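UV damage endonuclease (Sulfolobus acidocaldarius, PDB 3TC3) binds manganese and probably acts as a DNA-repair endonuclease that cuts DNA at ultraviolet-induced lesions. Local coordinates at residues T40-V51 / I84-N95. Residues are numbered along the deposited sequence; the frame is centred on the assembly and turned at random.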
# COMPACT_ATOMS: atom_id res chain seq x y z
N THR A 40 0.82 10.86 13.97
CA THR A 40 -0.53 10.52 14.44
C THR A 40 -0.63 11.02 15.85
O THR A 40 0.31 11.61 16.37
CB THR A 40 -0.86 9.03 14.37
OG1 THR A 40 -2.28 8.90 14.57
CG2 THR A 40 -0.03 8.15 15.34
N ILE A 41 -1.84 10.89 16.38
CA ILE A 41 -2.08 11.36 17.74
C ILE A 41 -2.71 10.23 18.56
O ILE A 41 -3.36 9.29 18.03
CB ILE A 41 -2.99 12.60 17.68
CG1 ILE A 41 -4.41 12.24 17.28
CG2 ILE A 41 -2.29 13.74 16.89
CD1 ILE A 41 -5.38 13.36 17.61
N LYS A 42 -2.49 10.31 19.88
CA LYS A 42 -3.09 9.30 20.80
C LYS A 42 -4.58 9.51 20.95
O LYS A 42 -5.07 10.65 20.87
CB LYS A 42 -2.46 9.41 22.23
CG LYS A 42 -0.89 9.32 22.25
CD LYS A 42 -0.30 9.54 23.66
CE LYS A 42 -0.20 11.03 23.98
NZ LYS A 42 0.79 11.36 25.06
N LEU A 43 -5.29 8.43 21.16
CA LEU A 43 -6.75 8.56 21.41
C LEU A 43 -7.05 9.63 22.47
O LEU A 43 -7.96 10.47 22.33
CB LEU A 43 -7.36 7.20 21.81
CG LEU A 43 -8.87 7.26 22.02
CD1 LEU A 43 -9.64 7.88 20.79
CD2 LEU A 43 -9.41 5.89 22.43
N SER A 44 -6.23 9.64 23.50
CA SER A 44 -6.40 10.57 24.61
C SER A 44 -6.27 12.06 24.22
O SER A 44 -6.60 12.92 25.03
CB SER A 44 -5.40 10.16 25.71
OG SER A 44 -4.05 10.45 25.31
N SER A 45 -5.69 12.33 23.04
CA SER A 45 -5.50 13.66 22.46
C SER A 45 -6.53 14.04 21.42
O SER A 45 -6.47 15.17 20.86
CB SER A 45 -4.13 13.72 21.79
OG SER A 45 -3.08 13.39 22.67
N LEU A 46 -7.52 13.17 21.20
CA LEU A 46 -8.51 13.45 20.16
C LEU A 46 -9.22 14.78 20.37
O LEU A 46 -9.92 14.99 21.39
CB LEU A 46 -9.48 12.25 19.99
CG LEU A 46 -10.67 12.36 19.03
CD1 LEU A 46 -10.14 12.58 17.59
CD2 LEU A 46 -11.46 11.04 19.07
N SER A 47 -9.12 15.69 19.41
CA SER A 47 -10.09 16.82 19.39
C SER A 47 -10.10 17.30 17.95
O SER A 47 -9.15 16.96 17.14
CB SER A 47 -9.58 17.97 20.29
OG SER A 47 -8.55 18.69 19.64
N GLU A 48 -11.13 18.01 17.58
CA GLU A 48 -11.13 18.61 16.31
C GLU A 48 -9.93 19.46 15.97
O GLU A 48 -9.29 19.28 14.91
CB GLU A 48 -12.47 19.28 16.01
CG GLU A 48 -12.37 20.13 14.78
CD GLU A 48 -13.67 20.47 14.15
OE1 GLU A 48 -14.36 19.55 13.62
OE2 GLU A 48 -13.99 21.67 14.20
N GLU A 49 -9.61 20.46 16.80
CA GLU A 49 -8.45 21.25 16.56
C GLU A 49 -7.21 20.44 16.34
O GLU A 49 -6.51 20.75 15.42
CB GLU A 49 -8.19 22.19 17.73
CG GLU A 49 -7.49 23.43 17.32
CD GLU A 49 -7.64 24.51 18.40
OE1 GLU A 49 -8.79 24.76 18.84
OE2 GLU A 49 -6.59 25.05 18.81
N ARG A 50 -6.88 19.49 17.22
CA ARG A 50 -5.65 18.68 17.05
C ARG A 50 -5.68 17.82 15.76
O ARG A 50 -4.63 17.70 15.06
CB ARG A 50 -5.44 17.79 18.25
CG ARG A 50 -4.19 16.97 18.25
CD ARG A 50 -3.30 17.24 19.44
NE ARG A 50 -2.51 16.05 19.73
CZ ARG A 50 -1.24 15.89 19.38
NH1 ARG A 50 -0.59 16.87 18.77
NH2 ARG A 50 -0.60 14.77 19.67
N VAL A 51 -6.83 17.23 15.45
CA VAL A 51 -6.91 16.46 14.20
C VAL A 51 -6.64 17.36 13.02
O VAL A 51 -5.90 16.98 12.14
CB VAL A 51 -8.28 15.77 14.05
CG1 VAL A 51 -8.55 15.28 12.59
CG2 VAL A 51 -8.38 14.63 15.06
N ILE A 84 -4.83 11.38 8.09
CA ILE A 84 -5.85 12.02 8.99
C ILE A 84 -5.90 11.16 10.29
O ILE A 84 -6.46 10.07 10.29
CB ILE A 84 -7.23 11.97 8.37
CG1 ILE A 84 -7.23 12.50 6.94
CG2 ILE A 84 -8.26 12.75 9.35
CD1 ILE A 84 -6.81 14.01 6.79
N PRO A 85 -5.25 11.59 11.38
CA PRO A 85 -5.17 10.72 12.54
C PRO A 85 -6.47 10.27 13.16
O PRO A 85 -7.29 11.17 13.38
CB PRO A 85 -4.37 11.58 13.53
CG PRO A 85 -3.57 12.46 12.73
CD PRO A 85 -4.54 12.86 11.58
N LEU A 86 -6.61 8.97 13.51
CA LEU A 86 -7.81 8.45 14.18
C LEU A 86 -9.10 8.59 13.37
O LEU A 86 -10.20 8.39 13.91
CB LEU A 86 -8.01 9.09 15.60
CG LEU A 86 -6.83 8.85 16.54
CD1 LEU A 86 -7.06 9.84 17.73
CD2 LEU A 86 -6.87 7.35 16.94
N ALA A 87 -8.98 8.76 12.04
CA ALA A 87 -10.17 9.01 11.20
C ALA A 87 -11.26 7.96 11.26
O ALA A 87 -12.44 8.30 11.06
CB ALA A 87 -9.75 9.20 9.72
N SER A 88 -10.91 6.70 11.50
CA SER A 88 -12.04 5.71 11.51
C SER A 88 -12.47 5.32 12.91
O SER A 88 -13.32 4.44 13.07
CB SER A 88 -11.62 4.44 10.76
OG SER A 88 -10.57 3.84 11.50
N HIS A 89 -11.88 5.93 13.95
CA HIS A 89 -12.28 5.64 15.31
C HIS A 89 -13.73 6.07 15.53
O HIS A 89 -14.19 7.12 15.03
CB HIS A 89 -11.35 6.35 16.29
CG HIS A 89 -11.55 5.91 17.70
ND1 HIS A 89 -12.58 6.39 18.51
CD2 HIS A 89 -10.87 4.96 18.45
CE1 HIS A 89 -12.55 5.75 19.68
NE2 HIS A 89 -11.47 4.89 19.65
N PRO A 90 -14.51 5.23 16.23
CA PRO A 90 -15.90 5.59 16.59
C PRO A 90 -16.15 6.97 17.19
O PRO A 90 -17.23 7.55 16.93
CB PRO A 90 -16.26 4.53 17.66
CG PRO A 90 -15.35 3.37 17.34
CD PRO A 90 -14.07 3.97 16.86
N LYS A 91 -15.23 7.47 18.00
CA LYS A 91 -15.36 8.79 18.59
C LYS A 91 -14.92 9.94 17.68
O LYS A 91 -15.07 11.12 18.06
CB LYS A 91 -14.60 8.83 19.95
CG LYS A 91 -15.24 7.97 21.04
CD LYS A 91 -14.39 8.12 22.31
CE LYS A 91 -15.13 8.66 23.50
NZ LYS A 91 -16.44 7.97 23.65
N PHE A 92 -14.45 9.64 16.47
CA PHE A 92 -13.97 10.67 15.60
C PHE A 92 -15.15 11.19 14.74
O PHE A 92 -15.74 10.42 13.99
CB PHE A 92 -12.85 10.03 14.70
CG PHE A 92 -12.25 10.99 13.72
CD1 PHE A 92 -12.96 11.34 12.58
CD2 PHE A 92 -10.96 11.43 13.87
CE1 PHE A 92 -12.40 12.20 11.63
CE2 PHE A 92 -10.34 12.26 12.92
CZ PHE A 92 -11.03 12.63 11.77
N HIS A 93 -15.37 12.52 14.76
CA HIS A 93 -16.41 13.10 13.95
C HIS A 93 -16.02 14.40 13.33
O HIS A 93 -16.83 15.33 13.29
CB HIS A 93 -17.67 13.34 14.83
CG HIS A 93 -18.09 12.13 15.63
ND1 HIS A 93 -18.59 11.05 15.07
CD2 HIS A 93 -18.04 11.88 17.00
CE1 HIS A 93 -18.86 10.13 16.02
NE2 HIS A 93 -18.55 10.65 17.17
N VAL A 94 -14.80 14.50 12.82
CA VAL A 94 -14.28 15.73 12.29
C VAL A 94 -14.61 15.81 10.79
O VAL A 94 -14.39 14.86 10.04
CB VAL A 94 -12.76 15.78 12.48
CG1 VAL A 94 -12.13 17.08 11.89
CG2 VAL A 94 -12.35 15.63 13.95
N ASN A 95 -15.11 16.96 10.34
CA ASN A 95 -15.41 17.07 8.91
C ASN A 95 -14.17 17.53 8.13
O ASN A 95 -14.07 18.67 7.66
CB ASN A 95 -16.57 18.05 8.67
CG ASN A 95 -17.05 18.06 7.23
OD1 ASN A 95 -16.67 17.23 6.40
ND2 ASN A 95 -17.99 18.98 6.95
O HOH W 1 -4.20 7.36 13.10
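A single water joins Thr40 to Leu86: it lies 2.9 Å from Thr40 OG1 and accepts a hydrogen bond from the backbone N of Leu86 at 2.9 Å. No direct hydrogen bond crosses between 40-51 and 84-95, and the example illustrates how a loop and the lead-in to a helix can be joined mainly by side-chain packing. Beside the water, Thr40 and Pro85 slide past each other in opposite directions, Thr40 OG1 against Pro85 CB, while Ile41 lies across Leu86 at about a right angle, CG1 of Ile41 3.6 Å from CD1 of Leu86. That same Leu86 methyl also meets CB and CD1 of Leu46.

His89 supplies a flat surface. Leu43 CD1 sits over the centre of its imidazole, a CH-pi contact 3.7 Å from the ring centroid and 12° off the normal, with Pro90 CD against the opposite face, offset toward the rim. Within the loop, Lys91 N donates to His89 ND1 at 2.9 Å, tilted 20° from the ring plane, which restrains the ring's rotation. Replacing His89 by alanine is likely to leave Leu43 CD1 without its aromatic platform and Lys91 N without its side-chain acceptor.

Farther along, the methyls Leu46 CD1 and Val51 CG1 come up obliquely to the Phe92 ring. With CG1 anti to the backbone N (chi1 165°), Val51 brings this methyl within 3.5 Å of Phe92 CE2 and also against Val94 CG2. The ring's two faces are taken by Ala87 CA, over the centre, and Val94 CG2, nearer the rim. Ser47, at the N-cap of helix 48-71, accepts from Arg50 N through OG at 3.0 Å. Ile41 and Pro85 also reach Val54, about one turn beyond Val51. Well away from the manganese site, the packing joins the N-capped first helix of a TIM barrel to the turn-rich loop following the second strand, 76-78.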